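Long-range contacts in 2,3-dihydroxybenzoate-AMP ligase (Bacillus subtilis, PDB 1MDB), which belongs to the AMP-binding enzyme family of the ANL clan and holds 2,3-dihydroxy-benzoic acid and adenosine monophosphate in this structure: residues A65-L70 / L164-L169; A124-P129 / S139-V144; Y226-P231 / P241-V246. One frame throughout, in Å; residues are numbered along the deposited sequence.

In the fold
All three contacts pack a helix against strand-bearing parts of the fold, and none has a direct hydrogen bond across it. Interactions 1 and 2 reach the sheet that holds strands 125-132 and 154-157, and touch where Phe67 CZ lies 3.8 Å from Ile127 CD1; along the chain, interaction 2 is nested inside the loop that interaction 1 closes. Interaction 1 is partly buried, and leucine branches and a close backbone approach carry it. Interactions 2 and 3 are fully buried, each built round a tyrosine on a strand. Interaction 3 belongs to the sheet that holds strands 225-228 and 252-255, about 25 Å from interaction 2 between centres, and it alone has a water joining its segments.

Interaction 1: A65-L70 / L164-L169; sequences AGFQKL and LPLEDL
Gly66 and Leu169 bring the two backbones to their nearest point, with CA atoms 4.6 Å apart. Leu169 O comes right up to Gly66 CA, at 3.0 Å, in a CA-H...O contact with an angle of 134° at the hydrogen. With no side chain on Gly66, the carbonyl can settle against the helix surface itself.

Everything else across the contact is apolar packing, and Leu169 is central to it. Its two methyl branches divide the work. CD1 meets the Phe67 ring obliquely at CE2, 3.9 Å away, while CD2 turns to Leu70 CD2 at 4.3 Å. The side chains of Phe67 and Leu169 cross at about a right angle. The CB of Phe67 does not itself point at 164-169, but with CG anti to the carbonyl carbon (chi1 -80°) CG, and the ring with it, comes round to that side. The CE2 corner of the ring also meets Leu166 CD1 obliquely, at 4.3 Å. One turn further along the helix from Gly66, Leu70 and Leu164 reach toward each other tip to tip, Leu70 CD1 lying 3.8 Å from Leu164 CD1.

The backbone of 164-169 sets up this row of leucines. After the short strand 164-165, a 3-10 turn at 166-168 bends the chain, with Leu169 N bonded to Leu166 O at 3.0 Å. Leu166 and Leu169 are thereby both brought up to Phe67. Ile155 of strand 154-157 adds to the same apolar patch by touching Phe67, Leu70 and Leu166, and Ala94, Leu95 and Leu98 of helix 86-98 pack on Phe67.

The arrangement is the helix-on-sheet packing of an alpha/beta fold: the C-terminal turns of helix 53-70 lie against strand 164-165, which pairs in parallel with strand 154-157, and against the turn that follows it.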
loop_
_atom_site.group_PDB
_atom_site.type_symbol
_atom_site.label_atom_id
_atom_site.label_comp_id
_atom_site.label_asym_id
_atom_site.label_seq_id
_atom_site.Cartn_x
_atom_site.Cartn_y
_atom_site.Cartn_z
ATOM N N ALA A 65 23.256 -16.992 -3.778
ATOM C CA ALA A 65 23.991 -18.246 -3.887
ATOM C C ALA A 65 23.496 -19.212 -2.828
ATOM O O ALA A 65 23.340 -20.406 -3.093
ATOM C CB ALA A 65 25.492 -17.997 -3.730
ATOM N N GLY A 66 23.239 -18.696 -1.626
ATOM C CA GLY A 66 22.738 -19.549 -0.561
ATOM C C GLY A 66 21.358 -20.094 -0.892
ATOM O O GLY A 66 21.076 -21.269 -0.667
ATOM N N PHE A 67 20.495 -19.229 -1.413
ATOM C CA PHE A 67 19.141 -19.614 -1.805
ATOM C C PHE A 67 19.232 -20.705 -2.871
ATOM O O PHE A 67 18.549 -21.718 -2.789
ATOM C CB PHE A 67 18.377 -18.409 -2.395
ATOM C CG PHE A 67 17.803 -17.452 -1.362
ATOM C CD1 PHE A 67 17.475 -16.142 -1.722
ATOM C CD2 PHE A 67 17.548 -17.864 -0.058
ATOM C CE1 PHE A 67 16.900 -15.258 -0.794
ATOM C CE2 PHE A 67 16.970 -16.986 0.882
ATOM C CZ PHE A 67 16.647 -15.686 0.513
ATOM N N GLN A 68 20.078 -20.483 -3.878
ATOM C CA GLN A 68 20.248 -21.450 -4.960
ATOM C C GLN A 68 20.751 -22.779 -4.416
ATOM O O GLN A 68 20.231 -23.839 -4.757
ATOM C CB GLN A 68 21.241 -20.931 -5.997
ATOM C CG GLN A 68 21.369 -21.834 -7.207
ATOM C CD GLN A 68 22.395 -21.333 -8.197
ATOM O OE1 GLN A 68 23.599 -21.312 -7.910
ATOM N NE2 GLN A 68 21.927 -20.916 -9.372
ATOM N N LYS A 69 21.772 -22.712 -3.568
ATOM C CA LYS A 69 22.337 -23.910 -2.969
ATOM C C LYS A 69 21.244 -24.627 -2.192
ATOM O O LYS A 69 21.211 -25.853 -2.136
ATOM C CB LYS A 69 23.487 -23.538 -2.033
ATOM C CG LYS A 69 24.357 -24.714 -1.630
ATOM C CD LYS A 69 25.635 -24.230 -0.969
ATOM C CE LYS A 69 26.635 -25.358 -0.820
ATOM N NZ LYS A 69 27.945 -24.887 -0.284
ATOM N N LEU A 70 20.340 -23.855 -1.602
ATOM C CA LEU A 70 19.239 -24.432 -0.840
ATOM C C LEU A 70 18.331 -25.231 -1.774
ATOM O O LEU A 70 17.648 -26.163 -1.345
ATOM C CB LEU A 70 18.438 -23.321 -0.157
ATOM C CG LEU A 70 17.397 -23.725 0.884
ATOM C CD1 LEU A 70 18.052 -24.579 1.967
ATOM C CD2 LEU A 70 16.789 -22.465 1.493
ATOM N N LEU A 164 15.434 -22.877 9.385
ATOM C CA LEU A 164 16.702 -22.437 8.805
ATOM C C LEU A 164 17.069 -20.977 9.070
ATOM O O LEU A 164 16.318 -20.065 8.724
ATOM C CB LEU A 164 16.698 -22.680 7.291
ATOM C CG LEU A 164 16.403 -24.104 6.805
ATOM C CD1 LEU A 164 16.259 -24.102 5.283
ATOM C CD2 LEU A 164 17.520 -25.052 7.238
ATOM N N PRO A 165 18.238 -20.743 9.688
ATOM C CA PRO A 165 18.712 -19.391 9.994
ATOM C C PRO A 165 19.062 -18.668 8.701
ATOM O O PRO A 165 19.918 -19.126 7.946
ATOM C CB PRO A 165 19.959 -19.642 10.846
ATOM C CG PRO A 165 19.697 -20.994 11.464
ATOM C CD PRO A 165 19.124 -21.750 10.302
ATOM N N LEU A 166 18.395 -17.552 8.435
ATOM C CA LEU A 166 18.678 -16.788 7.238
ATOM C C LEU A 166 20.161 -16.445 7.168
ATOM O O LEU A 166 20.768 -16.528 6.099
ATOM C CB LEU A 166 17.866 -15.492 7.231
ATOM C CG LEU A 166 18.157 -14.530 6.072
ATOM C CD1 LEU A 166 17.875 -15.215 4.741
ATOM C CD2 LEU A 166 17.285 -13.281 6.220
ATOM N N GLU A 167 20.736 -16.073 8.312
ATOM C CA GLU A 167 22.142 -15.680 8.384
ATOM C C GLU A 167 23.128 -16.761 7.955
ATOM O O GLU A 167 24.247 -16.451 7.550
ATOM C CB GLU A 167 22.497 -15.214 9.801
ATOM C CG GLU A 167 22.579 -16.338 10.826
ATOM C CD GLU A 167 22.919 -15.840 12.225
ATOM O OE1 GLU A 167 23.018 -16.675 13.149
ATOM O OE2 GLU A 167 23.083 -14.615 12.405
ATOM N N ASP A 168 22.722 -18.023 8.038
ATOM C CA ASP A 168 23.612 -19.110 7.650
ATOM C C ASP A 168 23.514 -19.481 6.168
ATOM O O ASP A 168 24.082 -20.481 5.739
ATOM C CB ASP A 168 23.355 -20.351 8.520
ATOM C CG ASP A 168 23.721 -20.126 9.985
ATOM O OD1 ASP A 168 24.747 -19.466 10.247
ATOM O OD2 ASP A 168 22.997 -20.614 10.877
ATOM N N LEU A 169 22.816 -18.667 5.383
ATOM C CA LEU A 169 22.668 -18.951 3.959
ATOM C C LEU A 169 23.693 -18.269 3.050
ATOM O O LEU A 169 24.065 -18.811 2.012
ATOM C CB LEU A 169 21.250 -18.596 3.499
ATOM C CG LEU A 169 20.172 -19.560 3.995
ATOM C CD1 LEU A 169 18.788 -19.031 3.664
ATOM C CD2 LEU A 169 20.397 -20.915 3.354
#

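Interaction 2: A124-P129 / S139-V144; sequences AAYIIP and SLARQV
Tyr126 reaches from its strand into helix 139-144 and meets three of its residues. The phenol oxygen lies against the CD2 methyl of Leu140 and the CG that carries it, with Tyr126 OH 3.2 Å from Leu140 CD2, a tight approach; the two side chains cross at about a right angle. One ring edge rests on the helix backbone: Tyr126 CE1 is 3.9 Å from Ala141 CA, which lies near the ring plane. The same carbon meets Val144 CG2 obliquely at 4.2 Å.

Two positions on, Ile128 lies over one face of the ring. Its CG2 sits 3.2 Å above the plane of the Tyr126 ring, offset toward the rim, while its CD1 touches Ala141 CB at 3.9 Å. Ile128 thus packs on the helix and on the ring that already touches it. CG1 takes the crowded position between backbone N and carbonyl carbon (chi1 53°) and CG2 is anti to the carbonyl carbon, an arrangement in which CG2 lies over the ring and CG1 leads to the helix.

Strand 125-129 and helix 139-144 run nearly antiparallel, at 158°, with their axes 10.0 Å apart. Backbone bonds from Tyr126 to Asn153 and Ile155 hold the strand in its sheet. Ile154 packs on both Tyr126 and Ala141, and Ile114 of helix 111-120 on both Tyr126 and Val144.

A hydrogen bond to Gln81 OE1 satisfies the buried hydroxyl of Tyr126, and its contact with Leu140 is van der Waals packing only. Ring edge and oxygen both meet apolar atoms of 139-144, with no polar bond across.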
loop_
_atom_site.group_PDB
_atom_site.type_symbol
_atom_site.label_atom_id
_atom_site.label_comp_id
_atom_site.label_asym_id
_atom_site.label_seq_id
_atom_site.Cartn_x
_atom_site.Cartn_y
_atom_site.Cartn_z
ATOM N N ALA A 124 8.031 -22.358 -2.678
ATOM C CA ALA A 124 9.175 -23.233 -2.434
ATOM C C ALA A 124 9.820 -22.898 -1.096
ATOM O O ALA A 124 10.610 -23.687 -0.554
ATOM C CB ALA A 124 10.197 -23.080 -3.550
ATOM N N ALA A 125 9.492 -21.720 -0.570
ATOM C CA ALA A 125 10.042 -21.267 0.700
ATOM C C ALA A 125 9.169 -20.207 1.368
ATOM O O ALA A 125 8.372 -19.517 0.722
ATOM C CB ALA A 125 11.461 -20.738 0.490
ATOM N N TYR A 126 9.315 -20.101 2.681
ATOM C CA TYR A 126 8.555 -19.155 3.500
ATOM C C TYR A 126 9.612 -18.464 4.332
ATOM O O TYR A 126 10.372 -19.125 5.044
ATOM C CB TYR A 126 7.581 -19.926 4.400
ATOM C CG TYR A 126 6.724 -19.114 5.368
ATOM C CD1 TYR A 126 6.245 -19.698 6.540
ATOM C CD2 TYR A 126 6.365 -17.795 5.103
ATOM C CE1 TYR A 126 5.438 -19.000 7.422
ATOM C CE2 TYR A 126 5.554 -17.086 5.979
ATOM C CZ TYR A 126 5.093 -17.699 7.141
ATOM O OH TYR A 126 4.271 -17.027 8.020
ATOM N N ILE A 127 9.681 -17.143 4.226
ATOM C CA ILE A 127 10.677 -16.368 4.966
ATOM C C ILE A 127 10.037 -15.450 6.015
ATOM O O ILE A 127 9.226 -14.579 5.685
ATOM C CB ILE A 127 11.524 -15.534 3.993
ATOM C CG1 ILE A 127 12.196 -16.472 2.978
ATOM C CG2 ILE A 127 12.567 -14.729 4.757
ATOM C CD1 ILE A 127 13.086 -15.758 1.955
ATOM N N ILE A 128 10.421 -15.651 7.274
ATOM C CA ILE A 128 9.878 -14.886 8.398
ATOM C C ILE A 128 10.935 -14.426 9.402
ATOM O O ILE A 128 12.075 -14.901 9.394
ATOM C CB ILE A 128 8.895 -15.735 9.227
ATOM C CG1 ILE A 128 9.585 -17.043 9.637
ATOM C CG2 ILE A 128 7.614 -16.007 8.449
ATOM C CD1 ILE A 128 8.859 -17.815 10.720
ATOM N N PRO A 129 10.572 -13.468 10.270
ATOM C CA PRO A 129 11.531 -13.003 11.278
ATOM C C PRO A 129 11.281 -13.977 12.433
ATOM O O PRO A 129 10.320 -14.750 12.377
ATOM C CB PRO A 129 11.040 -11.590 11.591
ATOM C CG PRO A 129 9.533 -11.733 11.459
ATOM C CD PRO A 129 9.393 -12.582 10.204
ATOM N N SER A 139 5.857 -19.951 15.388
ATOM C CA SER A 139 4.670 -20.693 15.779
ATOM C C SER A 139 3.706 -20.625 14.601
ATOM O O SER A 139 2.966 -21.570 14.337
ATOM C CB SER A 139 4.034 -20.096 17.051
ATOM O OG SER A 139 3.562 -18.780 16.820
ATOM N N LEU A 140 3.719 -19.504 13.884
ATOM C CA LEU A 140 2.870 -19.369 12.705
ATOM C C LEU A 140 3.424 -20.359 11.665
ATOM O O LEU A 140 2.670 -21.072 11.008
ATOM C CB LEU A 140 2.927 -17.933 12.160
ATOM C CG LEU A 140 2.272 -17.685 10.791
ATOM C CD1 LEU A 140 0.835 -18.186 10.814
ATOM C CD2 LEU A 140 2.327 -16.185 10.432
ATOM N N ALA A 141 4.747 -20.410 11.534
ATOM C CA ALA A 141 5.373 -21.338 10.584
ATOM C C ALA A 141 4.935 -22.768 10.906
ATOM O O ALA A 141 4.596 -23.545 10.008
ATOM C CB ALA A 141 6.903 -21.231 10.661
ATOM N N ARG A 142 4.938 -23.112 12.193
ATOM C CA ARG A 142 4.545 -24.449 12.606
ATOM C C ARG A 142 3.114 -24.721 12.206
ATOM O O ARG A 142 2.786 -25.823 11.770
ATOM C CB ARG A 142 4.721 -24.624 14.115
ATOM C CG ARG A 142 6.175 -24.524 14.546
ATOM C CD ARG A 142 6.392 -24.870 16.006
ATOM N NE ARG A 142 7.780 -24.614 16.364
ATOM C CZ ARG A 142 8.213 -23.484 16.909
ATOM N NH1 ARG A 142 7.363 -22.501 17.186
ATOM N NH2 ARG A 142 9.505 -23.316 17.131
ATOM N N GLN A 143 2.257 -23.717 12.348
ATOM C CA GLN A 143 0.864 -23.881 11.969
ATOM C C GLN A 143 0.777 -24.103 10.464
ATOM O O GLN A 143 0.041 -24.974 9.988
ATOM C CB GLN A 143 0.058 -22.642 12.378
ATOM C CG GLN A 143 -0.191 -22.575 13.874
ATOM C CD GLN A 143 -0.862 -21.293 14.313
ATOM O OE1 GLN A 143 -1.601 -21.278 15.299
ATOM N NE2 GLN A 143 -0.599 -20.208 13.597
ATOM N N VAL A 144 1.543 -23.326 9.707
ATOM C CA VAL A 144 1.510 -23.477 8.260
ATOM C C VAL A 144 1.980 -24.868 7.816
ATOM O O VAL A 144 1.272 -25.533 7.059
ATOM C CB VAL A 144 2.339 -22.377 7.562
ATOM C CG1 VAL A 144 2.287 -22.561 6.052
ATOM C CG2 VAL A 144 1.776 -21.004 7.934
#

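Interaction 3: Y226-P231 / P241-V246; sequences YLAALP and PGVLGV
Tyr226 and Ala228 face the helix from strand 226-228, which runs roughly antiparallel to helix 242-246, at 151°, with the axes 9.1 Å apart at their closest. Two pairs of CA atoms mark the register: Tyr226 with Val246 at 7.0 Å, and Ala228 with Val243 at 6.9 Å.

The Tyr226 side chain fills the space facing Gly242, Val243 and Val246. Val246 CG2 presses on its root, 3.4 Å from Tyr226 CB, a tight fit. With Tyr226 CG anti to the backbone N (chi1 175°), CG too comes up against this methyl, which meets ring atoms CG and CD1 obliquely. Farther out, the carbonyl carbon of Gly242 lies over one ring face, offset toward the rim. Val243 CG1 bridges both strand residues, lying 3.9 Å from Ala228 CB and 4.2 Å from Tyr226 CE2. At the polar end, a water hydrogen-bonded to Tyr226 OH (3.0 Å) also accepts a bond from Gly242 N (3.3 Å), bridging strand and helix.

Strand 225-228 lies between the parallel strands 252-255 and 275-278 of its sheet. Helix 242-248 leads on to strand 252-255 in a beta-alpha-beta crossover, and Val253 of that strand packs on Val243 and Val246. The connection between the segments carries His234, Asn235, Tyr236 and Ser240 of the 2,3-dihydroxy-benzoic acid pocket, and its helix 235-239 sets Pro237 against Tyr226 and Leu238 against Val243.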
loop_
_atom_site.group_PDB
_atom_site.type_symbol
_atom_site.label_atom_id
_atom_site.label_comp_id
_atom_site.label_asym_id
_atom_site.label_seq_id
_atom_site.Cartn_x
_atom_site.Cartn_y
_atom_site.Cartn_z
ATOM N N TYR A 226 13.952 8.927 3.580
ATOM C CA TYR A 226 12.586 8.439 3.699
ATOM C C TYR A 226 12.422 7.510 4.887
ATOM O O TYR A 226 13.184 6.553 5.052
ATOM C CB TYR A 226 12.199 7.707 2.411
ATOM C CG TYR A 226 10.835 7.046 2.424
ATOM C CD1 TYR A 226 9.753 7.610 1.745
ATOM C CD2 TYR A 226 10.638 5.827 3.085
ATOM C CE1 TYR A 226 8.501 6.968 1.720
ATOM C CE2 TYR A 226 9.399 5.186 3.069
ATOM C CZ TYR A 226 8.337 5.756 2.385
ATOM O OH TYR A 226 7.121 5.106 2.366
ATOM N N LEU A 227 11.429 7.805 5.721
ATOM C CA LEU A 227 11.132 6.974 6.880
ATOM C C LEU A 227 10.051 5.964 6.493
ATOM O O LEU A 227 8.954 6.349 6.044
ATOM C CB LEU A 227 10.597 7.822 8.030
ATOM C CG LEU A 227 10.147 7.027 9.257
ATOM C CD1 LEU A 227 11.374 6.421 9.940
ATOM C CD2 LEU A 227 9.390 7.946 10.220
ATOM N N ALA A 228 10.353 4.680 6.655
ATOM C CA ALA A 228 9.376 3.636 6.358
ATOM C C ALA A 228 8.582 3.436 7.644
ATOM O O ALA A 228 9.030 2.731 8.542
ATOM C CB ALA A 228 10.085 2.351 5.976
ATOM N N ALA A 229 7.416 4.076 7.736
ATOM C CA ALA A 229 6.566 3.984 8.923
ATOM C C ALA A 229 5.454 2.942 8.790
ATOM O O ALA A 229 4.971 2.405 9.785
ATOM C CB ALA A 229 5.956 5.340 9.232
ATOM N N LEU A 230 5.034 2.678 7.559
ATOM C CA LEU A 230 3.993 1.685 7.298
ATOM C C LEU A 230 4.684 0.370 6.950
ATOM O O LEU A 230 5.876 0.359 6.635
ATOM C CB LEU A 230 3.142 2.122 6.099
ATOM C CG LEU A 230 2.322 3.405 6.216
ATOM C CD1 LEU A 230 1.764 3.786 4.853
ATOM C CD2 LEU A 230 1.203 3.189 7.206
ATOM N N PRO A 231 3.956 -0.760 7.015
ATOM C CA PRO A 231 4.565 -2.058 6.674
ATOM C C PRO A 231 5.033 -1.885 5.228
ATOM O O PRO A 231 4.212 -1.829 4.307
ATOM C CB PRO A 231 3.393 -3.029 6.799
ATOM C CG PRO A 231 2.549 -2.403 7.890
ATOM C CD PRO A 231 2.574 -0.929 7.504
ATOM N N PRO A 241 6.651 6.820 -3.501
ATOM C CA PRO A 241 7.796 6.201 -4.182
ATOM C C PRO A 241 8.329 5.004 -3.387
ATOM O O PRO A 241 8.976 4.113 -3.939
ATOM C CB PRO A 241 8.801 7.352 -4.263
ATOM C CG PRO A 241 8.515 8.122 -3.007
ATOM C CD PRO A 241 7.011 8.160 -2.999
ATOM N N GLY A 242 8.062 5.006 -2.086
ATOM C CA GLY A 242 8.476 3.906 -1.233
ATOM C C GLY A 242 9.964 3.704 -0.985
ATOM O O GLY A 242 10.803 4.525 -1.372
ATOM N N VAL A 243 10.287 2.598 -0.324
ATOM C CA VAL A 243 11.673 2.270 -0.012
ATOM C C VAL A 243 12.446 1.960 -1.298
ATOM O O VAL A 243 13.624 2.318 -1.434
ATOM C CB VAL A 243 11.752 1.071 0.975
ATOM C CG1 VAL A 243 11.135 1.465 2.320
ATOM C CG2 VAL A 243 11.002 -0.138 0.412
ATOM N N LEU A 244 11.782 1.312 -2.250
ATOM C CA LEU A 244 12.422 0.974 -3.513
ATOM C C LEU A 244 12.616 2.209 -4.388
ATOM O O LEU A 244 13.592 2.301 -5.136
ATOM C CB LEU A 244 11.606 -0.090 -4.264
ATOM C CG LEU A 244 11.459 -1.424 -3.509
ATOM C CD1 LEU A 244 10.866 -2.455 -4.449
ATOM C CD2 LEU A 244 12.833 -1.914 -2.986
ATOM N N GLY A 245 11.684 3.154 -4.316
ATOM C CA GLY A 245 11.837 4.367 -5.102
ATOM C C GLY A 245 13.038 5.142 -4.572
ATOM O O GLY A 245 13.825 5.695 -5.339
ATOM N N VAL A 246 13.180 5.160 -3.251
ATOM C CA VAL A 246 14.282 5.858 -2.594
ATOM C C VAL A 246 15.644 5.253 -2.959
ATOM O O VAL A 246 16.636 5.973 -3.069
ATOM C CB VAL A 246 14.088 5.862 -1.045
ATOM C CG1 VAL A 246 15.263 6.552 -0.349
ATOM C CG2 VAL A 246 12.793 6.589 -0.696
HETATM O O HOH W 1 5.732 6.123 -0.043
#